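Local coordinates for probable outer membrane protein (Pseudomonas aeruginosa, PDB 3DWO) that probably transports long-chain fatty acids or other hydrophobic compounds across the outer membrane, as a beta-barrel channel of the FadL family, at residues A[9-13]-A[434-438]; A[30-34]-A[229-233]; A[165-169]-A[236-240]. All coordinates share one frame; numbering follows the deposited sequence.

Contact 1 (A[9-13]-A[434-438])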
loop_
_atom_site.group_PDB
_atom_site.type_symbol
_atom_site.label_atom_id
_atom_site.label_comp_id
_atom_site.label_asym_id
_atom_site.label_seq_id
_atom_site.Cartn_x
_atom_site.Cartn_y
_atom_site.Cartn_z
ATOM N N ASN A 9 -4.658 15.309 3.227
ATOM C CA ASN A 9 -6.012 15.788 2.999
ATOM C C ASN A 9 -6.094 16.247 1.545
ATOM O O ASN A 9 -5.108 16.155 0.797
ATOM C CB ASN A 9 -6.337 16.948 3.939
ATOM C CG ASN A 9 -5.237 17.986 3.980
ATOM O OD1 ASN A 9 -4.613 18.292 2.960
ATOM N ND2 ASN A 9 -4.996 18.539 5.160
ATOM N N THR A 10 -7.260 16.748 1.145
ATOM C CA THR A 10 -7.462 17.187 -0.228
ATOM C C THR A 10 -6.495 18.277 -0.668
ATOM O O THR A 10 -6.032 18.269 -1.810
ATOM C CB THR A 10 -8.890 17.681 -0.439
ATOM O OG1 THR A 10 -9.103 18.868 0.334
ATOM C CG2 THR A 10 -9.869 16.625 0.003
ATOM N N ALA A 11 -6.196 19.218 0.225
ATOM C CA ALA A 11 -5.264 20.291 -0.100
ATOM C C ALA A 11 -3.930 19.646 -0.463
ATOM O O ALA A 11 -3.315 20.001 -1.461
ATOM C CB ALA A 11 -5.093 21.226 1.094
ATOM N N GLY A 12 -3.494 18.688 0.349
ATOM C CA GLY A 12 -2.243 17.996 0.074
ATOM C C GLY A 12 -2.270 17.323 -1.290
ATOM O O GLY A 12 -1.318 17.441 -2.070
ATOM N N TRP A 13 -3.360 16.618 -1.591
ATOM C CA TRP A 13 -3.483 15.949 -2.880
ATOM C C TRP A 13 -3.397 16.953 -4.017
ATOM O O TRP A 13 -2.839 16.655 -5.074
ATOM C CB TRP A 13 -4.807 15.183 -2.984
ATOM C CG TRP A 13 -4.731 13.787 -2.438
ATOM C CD1 TRP A 13 -5.217 13.346 -1.242
ATOM C CD2 TRP A 13 -4.084 12.662 -3.047
ATOM N NE1 TRP A 13 -4.912 12.020 -1.065
ATOM C CE2 TRP A 13 -4.215 11.574 -2.156
ATOM C CE3 TRP A 13 -3.405 12.469 -4.259
ATOM C CZ2 TRP A 13 -3.689 10.307 -2.436
ATOM C CZ3 TRP A 13 -2.882 11.207 -4.539
ATOM C CH2 TRP A 13 -3.029 10.143 -3.628
ATOM N N VAL A 434 -6.930 9.972 -8.728
ATOM C CA VAL A 434 -7.623 10.189 -7.468
ATOM C C VAL A 434 -8.454 11.469 -7.490
ATOM O O VAL A 434 -8.020 12.503 -8.003
ATOM C CB VAL A 434 -6.613 10.273 -6.291
ATOM C CG1 VAL A 434 -7.357 10.401 -4.961
ATOM C CG2 VAL A 434 -5.703 9.042 -6.282
ATOM N N PHE A 435 -9.663 11.380 -6.950
ATOM C CA PHE A 435 -10.559 12.521 -6.850
ATOM C C PHE A 435 -10.650 12.743 -5.347
ATOM O O PHE A 435 -10.916 11.805 -4.598
ATOM C CB PHE A 435 -11.930 12.184 -7.429
ATOM C CG PHE A 435 -11.879 11.712 -8.853
ATOM C CD1 PHE A 435 -11.461 10.418 -9.155
ATOM C CD2 PHE A 435 -12.203 12.575 -9.895
ATOM C CE1 PHE A 435 -11.362 9.991 -10.473
ATOM C CE2 PHE A 435 -12.107 12.159 -11.219
ATOM C CZ PHE A 435 -11.685 10.863 -11.511
ATOM N N SER A 436 -10.418 13.974 -4.906
ATOM C CA SER A 436 -10.427 14.281 -3.481
ATOM C C SER A 436 -11.346 15.448 -3.134
ATOM O O SER A 436 -11.466 16.407 -3.897
ATOM C CB SER A 436 -8.994 14.589 -3.035
ATOM O OG SER A 436 -8.875 14.608 -1.624
ATOM N N LEU A 437 -11.987 15.363 -1.974
ATOM C CA LEU A 437 -12.899 16.404 -1.519
ATOM C C LEU A 437 -12.868 16.453 0.009
ATOM O O LEU A 437 -12.941 15.417 0.662
ATOM C CB LEU A 437 -14.314 16.088 -2.000
ATOM C CG LEU A 437 -15.259 17.259 -2.266
ATOM C CD1 LEU A 437 -14.783 18.045 -3.488
ATOM C CD2 LEU A 437 -16.665 16.723 -2.506
ATOM N N SER A 438 -12.745 17.650 0.578
ATOM C CA SER A 438 -12.705 17.786 2.033
ATOM C C SER A 438 -13.462 18.995 2.559
ATOM O O SER A 438 -13.699 19.963 1.842
ATOM C CB SER A 438 -11.262 17.883 2.527
ATOM O OG SER A 438 -10.704 19.138 2.183
#
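Trp13 turns one face of its indole to Val434, whose CG1 stands 4.2 Å from the centroid of the six-membered ring and only 4° off its normal, a CH-pi contact. The other methyl of the same valine, CG2, lies 3.9 Å from Trp13 CH2, and the two side chains cross at about a right angle. Ser436 OG comes to the pyrrole part of the indole obliquely, 3.9 Å from Trp13 CD1; its hydrogen bond goes to Asn50 on the neighbouring strand 44-63. A bound C8E detergent molecule also touches the tryptophan. At the other flat group, the Asn9 amide, OD1 takes the Gly12 N-H at 2.9 Å with an angle of 162°, nearly in line with its C=O, and so N-caps helix 10-14. ND2 of that amide bonds to Asp26 and Gln46, so both ends of the group are held. Thr10 OG1 lies between backbone N and carbonyl carbon (chi1 66°) and faces Ser438 OG at 2.5 Å. Either hydroxyl could donate, but so short a bond leaves the exact positions doubtful. Strand 434-438 turns Val434, Ser436 and Ser438 to the helix and Phe435 and Leu437 to the outer surface. This is the pattern of a FadL-type barrel, with a short helix of the N-terminal plug lying against the inside of the wall.

Contact 2 (A[30-34]-A[229-233])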
loop_
_atom_site.group_PDB
_atom_site.type_symbol
_atom_site.label_atom_id
_atom_site.label_comp_id
_atom_site.label_asym_id
_atom_site.label_seq_id
_atom_site.Cartn_x
_atom_site.Cartn_y
_atom_site.Cartn_z
ATOM N N ALA A 30 -1.477 16.685 12.522
ATOM C CA ALA A 30 -1.744 15.835 13.677
ATOM C C ALA A 30 -1.070 14.467 13.527
ATOM O O ALA A 30 -0.755 13.807 14.521
ATOM C CB ALA A 30 -3.245 15.667 13.861
ATOM N N PHE A 31 -0.831 14.048 12.288
ATOM C CA PHE A 31 -0.196 12.756 12.047
ATOM C C PHE A 31 1.136 12.860 11.306
ATOM O O PHE A 31 2.148 12.331 11.760
ATOM C CB PHE A 31 -1.144 11.843 11.258
ATOM C CG PHE A 31 -0.534 10.526 10.859
ATOM C CD1 PHE A 31 -0.223 9.566 11.817
ATOM C CD2 PHE A 31 -0.252 10.252 9.522
ATOM C CE1 PHE A 31 0.358 8.352 11.449
ATOM C CE2 PHE A 31 0.331 9.041 9.144
ATOM C CZ PHE A 31 0.636 8.089 10.109
ATOM N N ASN A 32 1.125 13.547 10.170
ATOM C CA ASN A 32 2.309 13.694 9.332
ATOM C C ASN A 32 3.529 14.331 10.013
ATOM O O ASN A 32 4.650 13.841 9.866
ATOM C CB ASN A 32 1.904 14.427 8.056
ATOM C CG ASN A 32 0.835 13.660 7.276
ATOM O OD1 ASN A 32 1.018 12.483 6.960
ATOM N ND2 ASN A 32 -0.284 14.317 6.974
ATOM N N ASN A 33 3.322 15.422 10.739
ATOM C CA ASN A 33 4.407 16.050 11.487
ATOM C C ASN A 33 3.729 16.784 12.627
ATOM O O ASN A 33 3.374 17.957 12.506
ATOM C CB ASN A 33 5.226 17.035 10.644
ATOM C CG ASN A 33 6.556 17.395 11.310
ATOM O OD1 ASN A 33 6.620 17.595 12.527
ATOM N ND2 ASN A 33 7.621 17.475 10.517
ATOM N N PRO A 34 3.527 16.090 13.755
ATOM C CA PRO A 34 2.877 16.674 14.930
ATOM C C PRO A 34 3.507 17.975 15.435
ATOM O O PRO A 34 2.821 18.820 16.003
ATOM C CB PRO A 34 2.931 15.535 15.955
ATOM C CG PRO A 34 4.152 14.760 15.551
ATOM C CD PRO A 34 4.033 14.738 14.048
ATOM N N GLY A 229 10.777 21.212 8.086
ATOM C CA GLY A 229 10.266 20.170 8.948
ATOM C C GLY A 229 10.877 18.808 8.706
ATOM O O GLY A 229 11.183 18.426 7.575
ATOM N N PHE A 230 11.079 18.082 9.797
ATOM C CA PHE A 230 11.613 16.740 9.727
ATOM C C PHE A 230 10.647 15.855 10.492
ATOM O O PHE A 230 10.317 16.133 11.649
ATOM C CB PHE A 230 12.991 16.650 10.372
ATOM C CG PHE A 230 13.588 15.281 10.294
ATOM C CD1 PHE A 230 14.093 14.801 9.092
ATOM C CD2 PHE A 230 13.583 14.444 11.404
ATOM C CE1 PHE A 230 14.585 13.503 8.993
ATOM C CE2 PHE A 230 14.071 13.143 11.317
ATOM C CZ PHE A 230 14.573 12.672 10.110
ATOM N N ALA A 231 10.188 14.793 9.845
ATOM C CA ALA A 231 9.251 13.882 10.478
ATOM C C ALA A 231 9.735 12.452 10.341
ATOM O O ALA A 231 10.264 12.055 9.301
ATOM C CB ALA A 231 7.866 14.031 9.847
ATOM N N TYR A 232 9.560 11.678 11.403
ATOM C CA TYR A 232 9.965 10.289 11.376
ATOM C C TYR A 232 8.862 9.382 11.895
ATOM O O TYR A 232 8.313 9.603 12.980
ATOM C CB TYR A 232 11.221 10.071 12.214
ATOM C CG TYR A 232 11.712 8.643 12.158
ATOM C CD1 TYR A 232 12.374 8.160 11.032
ATOM C CD2 TYR A 232 11.476 7.761 13.214
ATOM C CE1 TYR A 232 12.792 6.829 10.955
ATOM C CE2 TYR A 232 11.889 6.430 13.146
ATOM C CZ TYR A 232 12.544 5.976 12.012
ATOM O OH TYR A 232 12.954 4.666 11.935
ATOM N N HIS A 233 8.532 8.368 11.102
ATOM C CA HIS A 233 7.523 7.383 11.469
ATOM C C HIS A 233 8.256 6.057 11.580
ATOM O O HIS A 233 8.799 5.552 10.597
ATOM C CB HIS A 233 6.420 7.308 10.407
ATOM C CG HIS A 233 5.461 8.457 10.457
ATOM N ND1 HIS A 233 5.817 9.741 10.101
ATOM C CD2 HIS A 233 4.171 8.524 10.864
ATOM C CE1 HIS A 233 4.787 10.549 10.287
ATOM N NE2 HIS A 233 3.777 9.836 10.750
#
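Residues 30-34, from a weakly bonded helical turn into the loop that follows, lie across strand 229-233, with the CA atoms of Asn33 and Ala231 5.4 Å apart at the nearest point. Across this gap the main weight falls on Phe31 and His233, an edge-to-face pair in which the imidazole gives its edge to the phenyl face. Their centroids are 4.8 Å apart and the planes make 63°. His233 NE2 sits above the phenyl face, displaced toward the rim, and His233 CD2 is 3.6 Å from Phe31 CZ. With CG anti to the backbone N (chi1 175°), the phenylalanine ring swings across to meet the histidine while its own carbonyl stays close by. That carbonyl, Phe31 O, accepts a weak hydrogen bond from His233 NE2 at 3.1 Å, bent to 132°. The next one, Asn32 O, lies near the imidazole plane, 3.3 Å from His233 CE1, and also meets the methyl of Ala231, with 3.2 Å between Asn32 O and Ala231 CB. Farther along, Asn33 reaches over the strand and packs its amide beside that methyl, ND2 to Ala231 CB being 3.5 Å. Phe215 and Tyr287, on the strands flanking 229-233, stack with His233, and Phe215 also meets Phe31 edge-to-face. One histidine thus joins the plug to the wall through its ring and through a bent N-H bond to a plug carbonyl; Phe31 O beside NE2 would probably favour a proton on that nitrogen, while Asn32 O faces the polarised C-H of CE1.

Contact 3 (A[165-169]-A[236-240])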
loop_
_atom_site.group_PDB
_atom_site.type_symbol
_atom_site.label_atom_id
_atom_site.label_comp_id
_atom_site.label_asym_id
_atom_site.label_seq_id
_atom_site.Cartn_x
_atom_site.Cartn_y
_atom_site.Cartn_z
ATOM N N ILE A 165 0.113 5.707 17.082
ATOM C CA ILE A 165 -0.931 5.310 16.156
ATOM C C ILE A 165 -1.356 3.887 16.467
ATOM O O ILE A 165 -0.513 3.003 16.622
ATOM C CB ILE A 165 -0.442 5.400 14.686
ATOM C CG1 ILE A 165 -1.458 4.737 13.753
ATOM C CG2 ILE A 165 0.931 4.764 14.553
ATOM C CD1 ILE A 165 -1.093 4.834 12.282
ATOM N N ILE A 166 -2.661 3.673 16.610
ATOM C CA ILE A 166 -3.163 2.327 16.862
ATOM C C ILE A 166 -3.645 1.887 15.499
ATOM O O ILE A 166 -4.620 2.416 14.953
ATOM C CB ILE A 166 -4.315 2.298 17.874
ATOM C CG1 ILE A 166 -3.855 2.912 19.197
ATOM C CG2 ILE A 166 -4.730 0.858 18.125
ATOM C CD1 ILE A 166 -2.641 2.216 19.817
ATOM N N GLN A 167 -2.938 0.909 14.959
ATOM C CA GLN A 167 -3.183 0.416 13.625
ATOM C C GLN A 167 -3.867 -0.946 13.495
ATOM O O GLN A 167 -3.608 -1.879 14.254
ATOM C CB GLN A 167 -1.826 0.427 12.907
ATOM C CG GLN A 167 -1.763 -0.306 11.624
ATOM C CD GLN A 167 -1.788 -1.789 11.809
ATOM O OE1 GLN A 167 -2.429 -2.489 11.041
ATOM N NE2 GLN A 167 -1.084 -2.288 12.825
ATOM N N ARG A 168 -4.746 -1.047 12.509
ATOM C CA ARG A 168 -5.447 -2.288 12.228
ATOM C C ARG A 168 -5.240 -2.632 10.753
ATOM O O ARG A 168 -5.601 -1.861 9.869
ATOM C CB ARG A 168 -6.939 -2.143 12.531
ATOM C CG ARG A 168 -7.792 -3.271 11.970
ATOM C CD ARG A 168 -7.489 -4.601 12.622
ATOM N NE ARG A 168 -8.171 -5.696 11.938
ATOM C CZ ARG A 168 -9.479 -5.728 11.694
ATOM N NH1 ARG A 168 -10.251 -4.721 12.080
ATOM N NH2 ARG A 168 -10.014 -6.763 11.054
ATOM N N THR A 169 -4.643 -3.790 10.498
ATOM C CA THR A 169 -4.392 -4.236 9.132
ATOM C C THR A 169 -5.135 -5.522 8.823
ATOM O O THR A 169 -5.147 -6.444 9.630
ATOM C CB THR A 169 -2.893 -4.536 8.890
ATOM O OG1 THR A 169 -2.129 -3.333 8.997
ATOM C CG2 THR A 169 -2.692 -5.129 7.503
ATOM N N ILE A 236 6.278 -0.254 12.038
ATOM C CA ILE A 236 5.274 -0.808 12.928
ATOM C C ILE A 236 5.261 -2.332 12.815
ATOM O O ILE A 236 4.878 -2.883 11.773
ATOM C CB ILE A 236 3.863 -0.255 12.594
ATOM C CG1 ILE A 236 3.878 1.277 12.630
ATOM C CG2 ILE A 236 2.842 -0.794 13.588
ATOM C CD1 ILE A 236 2.523 1.917 12.344
ATOM N N ARG A 237 5.707 -3.001 13.879
ATOM C CA ARG A 237 5.728 -4.457 13.921
ATOM C C ARG A 237 4.284 -4.888 13.712
ATOM O O ARG A 237 3.378 -4.432 14.414
ATOM C CB ARG A 237 6.250 -4.940 15.270
ATOM C CG ARG A 237 7.686 -4.530 15.537
ATOM C CD ARG A 237 8.614 -5.733 15.563
ATOM N NE ARG A 237 8.954 -6.222 14.231
ATOM C CZ ARG A 237 9.410 -7.446 13.984
ATOM N NH1 ARG A 237 9.573 -8.309 14.982
ATOM N NH2 ARG A 237 9.712 -7.808 12.741
ATOM N N ASN A 238 4.075 -5.784 12.757
ATOM C CA ASN A 238 2.724 -6.178 12.406
ATOM C C ASN A 238 2.630 -7.639 11.945
ATOM O O ASN A 238 2.793 -7.945 10.762
ATOM C CB ASN A 238 2.262 -5.200 11.314
ATOM C CG ASN A 238 0.784 -5.278 11.019
ATOM O OD1 ASN A 238 -0.032 -5.614 11.881
ATOM N ND2 ASN A 238 0.427 -4.939 9.788
ATOM N N LYS A 239 2.374 -8.533 12.896
ATOM C CA LYS A 239 2.243 -9.953 12.601
ATOM C C LYS A 239 0.770 -10.269 12.385
ATOM O O LYS A 239 -0.012 -10.303 13.336
ATOM C CB LYS A 239 2.786 -10.787 13.760
ATOM C CG LYS A 239 2.644 -12.291 13.582
ATOM C CD LYS A 239 3.343 -13.016 14.727
ATOM C CE LYS A 239 3.207 -14.524 14.622
ATOM N NZ LYS A 239 3.915 -15.196 15.755
ATOM N N LEU A 240 0.396 -10.487 11.128
ATOM C CA LEU A 240 -0.984 -10.792 10.778
ATOM C C LEU A 240 -1.326 -12.225 11.176
ATOM O O LEU A 240 -0.522 -13.146 11.000
ATOM C CB LEU A 240 -1.195 -10.591 9.272
ATOM C CG LEU A 240 -1.336 -9.160 8.731
ATOM C CD1 LEU A 240 -0.398 -8.204 9.437
ATOM C CD2 LEU A 240 -1.064 -9.170 7.232
#
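Strand 165-169 and segment 236-240, an irregular stretch that regains strand form at 239-240, run in nearly the same sense, 27° apart, and are not neighbours: strand 201-220 pairs with both of the longer strands they belong to, so they meet over it inside the curved wall of the FadL-type barrel. The backbones stay well separated, with the CA atoms of Thr169 and Leu240 7.6 Å apart, and side chains bridge the gap. At one end Ile165 and Ile236 cross at about a right angle, CG2 of the first touching CD1 of the second at 3.9 Å; at the other, Thr169 CG2 lies 4.3 Å from Leu240 CD1. Between these apolar ends sit the polar groups. As modelled, the amides of Gln167 and Asn238 are turned 71° against each other, but Gln167 OE1 crowds Thr169 OG1, so the turn of the glutamine amide and the place of both oxygens are doubtful. Asn238 is held from outside the pair, its OD1 by Asn209 ND2 and its ND2 by Leu282 O, while Thr169 OG1 bonds to Thr143. Asn238 CG is anti to its own backbone nitrogen (chi1 -168°), which carries the amide toward strand 165-169, where ND2 makes, as modelled, a weak bond to Thr169 OG1, 3.1 Å long and bent to 135°.

In the fold
All three contacts are buried on the inner side of the wall, but they join different elements. Contacts 1 and 2 set successive short helices of the N-terminal plug against separate parts of the barrel, strands 423-441 and 226-248, with centres about 19 Å apart. Contact 3 is wall to wall and shares strand 226-248 with contact 2; the two touch where Phe31 CE1 packs on Ile165 CD1 at 3.9 Å. The chemistry shifts accordingly: an indole on a valine beside paired hydroxyls in contact 1, aromatic rings and plug carbonyls in contact 2, and amides between aliphatic ends in contact 3. Along the chain, contacts 2 and 3 both fall within the long loop closed by contact 1.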